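Local coordinates for phospholyase (Arthrobacter aurescens, PDB 5G4I), which catalyses the pyridoxal-phosphate-dependent cleavage of ethanolamine phosphate to acetaldehyde, ammonia and phosphate, although it belongs to the class III aminotransferase family, at residues Ala21-Tyr24 with Ala25-Pro29; Ala127-Ile130 with Ala131-Thr135; Ala203-Ala207 with Ala208-Val212. All coordinates share one frame; numbering follows the deposited sequence.

Contact 1: Ala21-Tyr24 with Ala25-Pro29; sequences ARRY and ATIGP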
loop_
_atom_site.group_PDB
_atom_site.type_symbol
_atom_site.label_atom_id
_atom_site.label_comp_id
_atom_site.label_asym_id
_atom_site.label_seq_id
_atom_site.Cartn_x
_atom_site.Cartn_y
_atom_site.Cartn_z
ATOM N N ALA A 21 -16.780 8.568 20.123
ATOM C CA ALA A 21 -16.152 9.860 20.308
ATOM C C ALA A 21 -14.597 9.805 20.269
ATOM O O ALA A 21 -13.968 10.714 19.678
ATOM C CB ALA A 21 -16.620 10.487 21.651
ATOM N N ARG A 22 -14.027 8.741 20.852
ATOM C CA ARG A 22 -12.564 8.533 20.850
ATOM C C ARG A 22 -12.043 8.362 19.377
ATOM O O ARG A 22 -10.983 8.916 19.013
ATOM C CB ARG A 22 -12.113 7.399 21.689
ATOM C CG ARG A 22 -12.324 7.655 23.225
ATOM C CD ARG A 22 -12.170 6.423 24.069
ATOM N NE ARG A 22 -10.890 5.721 23.838
ATOM C CZ ARG A 22 -10.695 4.394 23.967
ATOM N NH1 ARG A 22 -11.672 3.534 24.384
ATOM N NH2 ARG A 22 -9.493 3.903 23.683
ATOM N N ARG A 23 -12.825 7.666 18.571
ATOM C CA ARG A 23 -12.548 7.578 17.114
ATOM C C ARG A 23 -12.565 8.879 16.405
ATOM O O ARG A 23 -11.652 9.268 15.617
ATOM C CB ARG A 23 -13.537 6.571 16.487
ATOM C CG ARG A 23 -13.370 6.425 14.965
ATOM C CD ARG A 23 -14.479 5.624 14.418
ATOM N NE ARG A 23 -14.542 5.592 12.931
ATOM C CZ ARG A 23 -14.363 4.488 12.132
ATOM N NH1 ARG A 23 -14.008 3.319 12.663
ATOM N NH2 ARG A 23 -14.561 4.641 10.785
ATOM N N TYR A 24 -13.612 9.668 16.623
ATOM C CA TYR A 24 -13.750 10.934 15.923
ATOM C C TYR A 24 -12.640 11.935 16.295
ATOM O O TYR A 24 -12.272 12.777 15.467
ATOM C CB TYR A 24 -15.157 11.536 16.188
ATOM C CG TYR A 24 -16.323 10.904 15.506
ATOM C CD1 TYR A 24 -16.207 9.840 14.593
ATOM C CD2 TYR A 24 -17.633 11.320 15.809
ATOM C CE1 TYR A 24 -17.320 9.245 13.968
ATOM C CE2 TYR A 24 -18.728 10.704 15.199
ATOM C CZ TYR A 24 -18.569 9.720 14.243
ATOM O OH TYR A 24 -19.688 9.094 13.619
ATOM N N ALA A 25 -12.076 11.820 17.513
ATOM C CA ALA A 25 -11.002 12.660 17.984
ATOM C C ALA A 25 -9.613 12.274 17.467
ATOM O O ALA A 25 -8.617 12.958 17.756
ATOM C CB ALA A 25 -10.968 12.682 19.529
ATOM N N THR A 26 -9.514 11.142 16.719
ATOM C CA THR A 26 -8.187 10.629 16.299
ATOM C C THR A 26 -8.137 10.389 14.774
ATOM O O THR A 26 -7.352 11.080 14.045
ATOM C CB THR A 26 -7.833 9.308 17.061
ATOM O OG1 THR A 26 -8.899 8.331 16.995
ATOM C CG2 THR A 26 -7.446 9.549 18.547
ATOM N N ILE A 27 -8.967 9.496 14.277
ATOM C CA ILE A 27 -9.040 9.268 12.813
ATOM C C ILE A 27 -10.174 10.055 12.127
ATOM O O ILE A 27 -10.295 10.073 10.893
ATOM C CB ILE A 27 -9.132 7.785 12.455
ATOM C CG1 ILE A 27 -10.368 7.156 12.998
ATOM C CG2 ILE A 27 -7.864 7.055 12.897
ATOM C CD1 ILE A 27 -10.642 5.714 12.421
ATOM N N GLY A 28 -10.960 10.803 12.925
ATOM C CA GLY A 28 -11.927 11.803 12.388
ATOM C C GLY A 28 -13.293 11.260 12.150
ATOM O O GLY A 28 -13.498 10.055 12.141
ATOM N N PRO A 29 -14.263 12.148 11.902
ATOM C CA PRO A 29 -15.649 11.786 11.723
ATOM C C PRO A 29 -16.050 11.509 10.254
ATOM O O PRO A 29 -17.204 11.076 9.982
ATOM C CB PRO A 29 -16.372 13.094 12.179
ATOM C CG PRO A 29 -15.489 14.167 11.732
ATOM C CD PRO A 29 -14.071 13.633 11.881
HETATM O O HOH W 1 -15.212 7.984 11.548
#
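The carbonyl oxygen of Arg23 is gripped by two backbone N-H groups just beyond the end of helix 19-24. Thr26 N reaches Arg23 O at 3.0 Å from above the carbonyl plane, and Gly28 N comes to Arg23 O at 3.2 Å from the opposite face, tilted only 20° from that plane. Ile27 N adds a weak third bond. The Arg23 side chain runs on extended from CG to NE. Its CG meets Ile27 CG1 at 3.7 Å, and Ile27 CD1 sits 3.8 Å above the centre of the guanidinium, covering one face. At the edge of the same group, in its plane, a water takes a bond from Arg23 NE (2.8 Å) and gives one to Gly28 O (2.8 Å). Pro29 CA lies over one face of the Tyr24 ring, 3.9 Å from its centroid, a CH-pi contact. At phi 91° and psi 168° a CB on Gly28 would be jammed against the carbonyl oxygen of Ile27. The outer guanidinium nitrogen Arg23 NH1 bonds to Thr89 O of the second subunit. The backbone bonds probably set the path out of the helix, while the Ile27 cover and the water help to orient a guanidinium that reaches the second subunit.

Contact 2: Ala127-Ile130 with Ala131-Thr135; sequences ALRI and ARQHT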
loop_
_atom_site.group_PDB
_atom_site.type_symbol
_atom_site.label_atom_id
_atom_site.label_comp_id
_atom_site.label_asym_id
_atom_site.label_seq_id
_atom_site.Cartn_x
_atom_site.Cartn_y
_atom_site.Cartn_z
ATOM N N ALA A 127 -0.160 -1.180 -12.116
ATOM C CA ALA A 127 -0.610 -1.601 -13.466
ATOM C C ALA A 127 -0.764 -0.424 -14.407
ATOM O O ALA A 127 -0.378 -0.553 -15.610
ATOM C CB ALA A 127 -1.885 -2.434 -13.384
ATOM N N LEU A 128 -1.363 0.702 -13.965
ATOM C CA LEU A 128 -1.516 1.894 -14.865
ATOM C C LEU A 128 -0.127 2.397 -15.262
ATOM O O LEU A 128 0.088 2.898 -16.391
ATOM C CB LEU A 128 -2.367 3.000 -14.187
ATOM C CG LEU A 128 -3.856 2.733 -14.008
ATOM C CD1 LEU A 128 -4.421 3.912 -13.288
ATOM C CD2 LEU A 128 -4.522 2.597 -15.368
ATOM N N ARG A 129 0.832 2.380 -14.311
ATOM C CA ARG A 129 2.214 2.835 -14.559
ATOM C C ARG A 129 2.932 1.976 -15.576
ATOM O O ARG A 129 3.595 2.503 -16.567
ATOM C CB ARG A 129 2.937 2.988 -13.198
ATOM C CG ARG A 129 4.371 3.636 -13.327
ATOM C CD ARG A 129 5.032 3.817 -11.941
ATOM N NE ARG A 129 6.422 4.309 -12.151
ATOM C CZ ARG A 129 7.481 4.022 -11.394
ATOM N NH1 ARG A 129 7.351 3.400 -10.238
ATOM N NH2 ARG A 129 8.696 4.436 -11.751
ATOM N N ILE A 130 2.894 0.672 -15.427
ATOM C CA ILE A 130 3.460 -0.298 -16.459
ATOM C C ILE A 130 2.832 0.015 -17.773
ATOM O O ILE A 130 3.595 0.119 -18.804
ATOM C CB ILE A 130 3.165 -1.747 -16.000
ATOM C CG1 ILE A 130 3.994 -2.151 -14.764
ATOM C CG2 ILE A 130 3.481 -2.727 -17.165
ATOM C CD1 ILE A 130 3.445 -3.419 -14.029
ATOM N N ALA A 131 1.530 0.126 -17.859
ATOM C CA ALA A 131 0.858 0.342 -19.131
ATOM C C ALA A 131 1.276 1.663 -19.776
ATOM O O ALA A 131 1.529 1.719 -21.042
ATOM C CB ALA A 131 -0.657 0.247 -19.000
ATOM N N ARG A 132 1.264 2.765 -19.023
ATOM C CA ARG A 132 1.614 4.143 -19.616
ATOM C C ARG A 132 3.031 4.061 -20.184
ATOM O O ARG A 132 3.291 4.565 -21.357
ATOM C CB ARG A 132 1.569 5.198 -18.448
ATOM C CG ARG A 132 1.400 6.598 -18.807
ATOM C CD ARG A 132 1.364 7.464 -17.566
ATOM N NE ARG A 132 0.337 7.093 -16.600
ATOM C CZ ARG A 132 0.538 6.587 -15.367
ATOM N NH1 ARG A 132 1.708 6.385 -14.890
ATOM N NH2 ARG A 132 -0.559 6.323 -14.644
ATOM N N GLN A 133 3.996 3.463 -19.508
ATOM C CA GLN A 133 5.384 3.396 -20.026
ATOM C C GLN A 133 5.503 2.473 -21.234
ATOM O O GLN A 133 6.247 2.784 -22.230
ATOM C CB GLN A 133 6.370 2.883 -18.970
ATOM C CG GLN A 133 6.513 3.757 -17.704
ATOM C CD GLN A 133 7.676 3.371 -16.807
ATOM O OE1 GLN A 133 8.514 2.495 -17.183
ATOM N NE2 GLN A 133 7.769 3.965 -15.613
ATOM N N HIS A 134 4.778 1.353 -21.253
ATOM C CA HIS A 134 4.867 0.403 -22.372
ATOM C C HIS A 134 4.200 0.935 -23.658
ATOM O O HIS A 134 4.783 0.816 -24.767
ATOM C CB HIS A 134 4.123 -0.910 -22.011
ATOM C CG HIS A 134 4.059 -1.883 -23.144
ATOM N ND1 HIS A 134 2.979 -2.105 -23.957
ATOM C CD2 HIS A 134 5.059 -2.658 -23.609
ATOM C CE1 HIS A 134 3.317 -2.991 -24.912
ATOM N NE2 HIS A 134 4.578 -3.338 -24.714
ATOM N N THR A 135 3.031 1.557 -23.534
ATOM C CA THR A 135 2.221 1.996 -24.666
ATOM C C THR A 135 2.730 3.311 -25.215
ATOM O O THR A 135 2.472 3.610 -26.446
ATOM C CB THR A 135 0.754 2.137 -24.319
ATOM O OG1 THR A 135 0.505 3.200 -23.383
ATOM C CG2 THR A 135 0.144 0.785 -23.896
#
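The Arg132 chain turns about its CG-CD bond (chi3 -56°), which carries its guanidinium back along the helix over Leu128 and Arg129, whereas Arg129 leaves with CG anti to the backbone N (chi1 -173°) and its chain is extended from CG to NE. The bend lays one face of the Arg132 group over the preceding turn: Leu128 O lies 3.8 Å above the plane, over its centre. Arg132 NH1 comes to 3.6 Å from Arg129 CA, and Arg132 NH2 to 3.8 Å from Leu128 CB, so both terminal nitrogens brush the turn below. Arg129 and Gln133, one turn apart, lie side by side and point the same way, with Arg129 NE 3.7 Å from Gln133 NE2 and the guanidinium and amide planes 69° apart. Both nitrogens are donors, and their closeness is consistent with a shared acceptor, Glu165 of the second subunit: its OE2 forms a salt bridge with Arg129 NE and accepts a hydrogen bond from Gln133 NE2. Arg132 NH1 likewise crosses to Thr152 OG1 of that subunit. With an alanine here instead of Arg132, Thr152 of the second subunit would probably lose this donor and the turn at Leu128 its cover. Behind the side chains runs regular helical bonding, for instance Arg132 N to Leu128 O at 2.9 Å. Near the helix end Ala131 O accepts Thr135 OG1 (3.0 Å) as well as Thr135 N, from opposite faces of its plane. Within helix 120-135, Leu128 and Ala131 pack on strands 247-251 and 214-217 of one mixed sheet, Ala127 on 247-251, Ile130 and Gln133 lean on Phe302 of helix 296-305, and Arg129, Arg132 and Gln133 meet the second subunit.

Contact 3: Ala203-Ala207 with Ala208-Val212; sequences ASLQA and AGHGV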
loop_
_atom_site.group_PDB
_atom_site.type_symbol
_atom_site.label_atom_id
_atom_site.label_comp_id
_atom_site.label_asym_id
_atom_site.label_seq_id
_atom_site.Cartn_x
_atom_site.Cartn_y
_atom_site.Cartn_z
ATOM N N ALA A 203 -11.527 7.508 -30.537
ATOM C CA ALA A 203 -11.207 8.567 -31.518
ATOM C C ALA A 203 -10.985 9.888 -30.779
ATOM O O ALA A 203 -10.104 10.688 -31.214
ATOM C CB ALA A 203 -12.287 8.658 -32.556
ATOM N N SER A 204 -11.795 10.189 -29.740
ATOM C CA SER A 204 -11.740 11.456 -28.979
ATOM C C SER A 204 -10.399 11.544 -28.240
ATOM O O SER A 204 -9.717 12.577 -28.211
ATOM C CB SER A 204 -12.906 11.533 -28.034
ATOM O OG SER A 204 -12.852 12.718 -27.219
ATOM N N LEU A 205 -9.960 10.445 -27.569
ATOM C CA LEU A 205 -8.659 10.332 -26.905
ATOM C C LEU A 205 -7.497 10.587 -27.848
ATOM O O LEU A 205 -6.488 11.227 -27.472
ATOM C CB LEU A 205 -8.466 8.993 -26.148
ATOM C CG LEU A 205 -9.305 8.847 -24.868
ATOM C CD1 LEU A 205 -9.262 7.408 -24.400
ATOM C CD2 LEU A 205 -8.788 9.804 -23.801
ATOM N N GLN A 206 -7.610 10.028 -29.054
ATOM C CA GLN A 206 -6.547 10.176 -30.074
ATOM C C GLN A 206 -6.457 11.656 -30.560
ATOM O O GLN A 206 -5.353 12.194 -30.660
ATOM C CB GLN A 206 -6.739 9.172 -31.208
ATOM C CG GLN A 206 -6.525 7.727 -30.762
ATOM C CD GLN A 206 -7.000 6.670 -31.699
ATOM O OE1 GLN A 206 -7.913 6.904 -32.525
ATOM N NE2 GLN A 206 -6.448 5.485 -31.569
ATOM N N ALA A 207 -7.608 12.230 -30.842
ATOM C CA ALA A 207 -7.649 13.669 -31.354
ATOM C C ALA A 207 -7.030 14.578 -30.321
ATOM O O ALA A 207 -6.349 15.573 -30.698
ATOM C CB ALA A 207 -9.049 14.097 -31.704
ATOM N N ALA A 208 -7.298 14.343 -29.028
ATOM C CA ALA A 208 -6.746 15.185 -27.950
ATOM C C ALA A 208 -5.273 14.926 -27.612
ATOM O O ALA A 208 -4.741 15.604 -26.724
ATOM C CB ALA A 208 -7.652 15.078 -26.743
ATOM N N GLY A 209 -4.605 13.965 -28.196
ATOM C CA GLY A 209 -3.220 13.671 -28.002
ATOM C C GLY A 209 -2.866 12.762 -26.832
ATOM O O GLY A 209 -1.683 12.491 -26.607
ATOM N N HIS A 210 -3.881 12.123 -26.238
ATOM C CA HIS A 210 -3.596 11.132 -25.190
ATOM C C HIS A 210 -3.351 9.737 -25.697
ATOM O O HIS A 210 -2.649 8.925 -25.068
ATOM C CB HIS A 210 -4.763 11.081 -24.192
ATOM C CG HIS A 210 -5.264 12.416 -23.734
ATOM N ND1 HIS A 210 -4.559 13.283 -22.935
ATOM C CD2 HIS A 210 -6.422 13.024 -24.023
ATOM C CE1 HIS A 210 -5.277 14.374 -22.748
ATOM N NE2 HIS A 210 -6.420 14.231 -23.373
ATOM N N GLY A 211 -3.942 9.359 -26.843
ATOM C CA GLY A 211 -3.914 8.008 -27.291
ATOM C C GLY A 211 -4.630 7.070 -26.296
ATOM O O GLY A 211 -5.294 7.564 -25.374
ATOM N N VAL A 212 -4.517 5.766 -26.500
ATOM C CA VAL A 212 -5.168 4.800 -25.563
ATOM C C VAL A 212 -4.056 3.988 -24.890
ATOM O O VAL A 212 -3.300 3.210 -25.519
ATOM C CB VAL A 212 -6.132 3.854 -26.323
ATOM C CG1 VAL A 212 -6.777 2.869 -25.305
ATOM C CG2 VAL A 212 -7.191 4.646 -27.072
HETATM O O HOH W 2 -4.107 5.334 -29.444
#
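Leu205 turns its side chain to Gly211, Val212 and His210 of the loop that follows helix 187-207. Its CB lies 3.6 Å from Gly211 O. CG is set anti to the carbonyl carbon (chi1 -71°), and from there the two methyl groups part company. CD1 stays near the backbone, 4.1 Å from Gly211 O, and looks on to Val212 CG2 at 4.4 Å, a loose apolar touch. CD2 goes to the histidine instead, meeting His210 CD2 at 4.0 Å, the two side chains crossing at about a right angle. The same leucine takes part with its backbone. His210 N bonds to Leu205 O at 3.0 Å with a C=O...N angle of 166°, while Gly211 N reaches that oxygen at 3.2 Å from well above the carbonyl plane, so two donors share one acceptor. One residue inside the first of these bonds, Gly209 N closes on Gln206 O at 3.1 Å, again from above the plane. A water accepts from both Gln206 NE2 and Val212 N, linking the glutamine amide to the departing chain. Outside the two segments, Ser204 OG is bonded to Arg172 NE, and the His210 side chain touches His170. The positive phi of Gly209 (86°), with the paired bonds His210 N to Leu205 O and Gly209 N to Gln206 O, makes this a Schellman motif, and Leu205 and His210 hold the two positions whose side chains commonly meet across it. The cap ends the helical link of a beta-alpha-beta crossover, in which helix 187-207 joins the parallel strands 171-174 and 214-217 of one mixed sheet.

How the contacts relate
Contact 2 is the buried one, inside a helix pressed against the sheet of strands 214-217 and 247-251, while contacts 1 and 3 are partly buried helix ends. Both of those have a carbonyl shared by several backbone donors and a glycine at positive phi, but contact 3 alone is a Schellman motif and meets no other chain. Contacts 1 and 2 both send arginines to the second subunit, though their centres stand 38 Å apart. Contacts 2 and 3 come within about 4 Å at their nearest atoms without touching: the loop of contact 3 runs on into strand 214-217, on which the helix of contact 2 packs. Contact 1 belongs to the N-terminal region, remote from both.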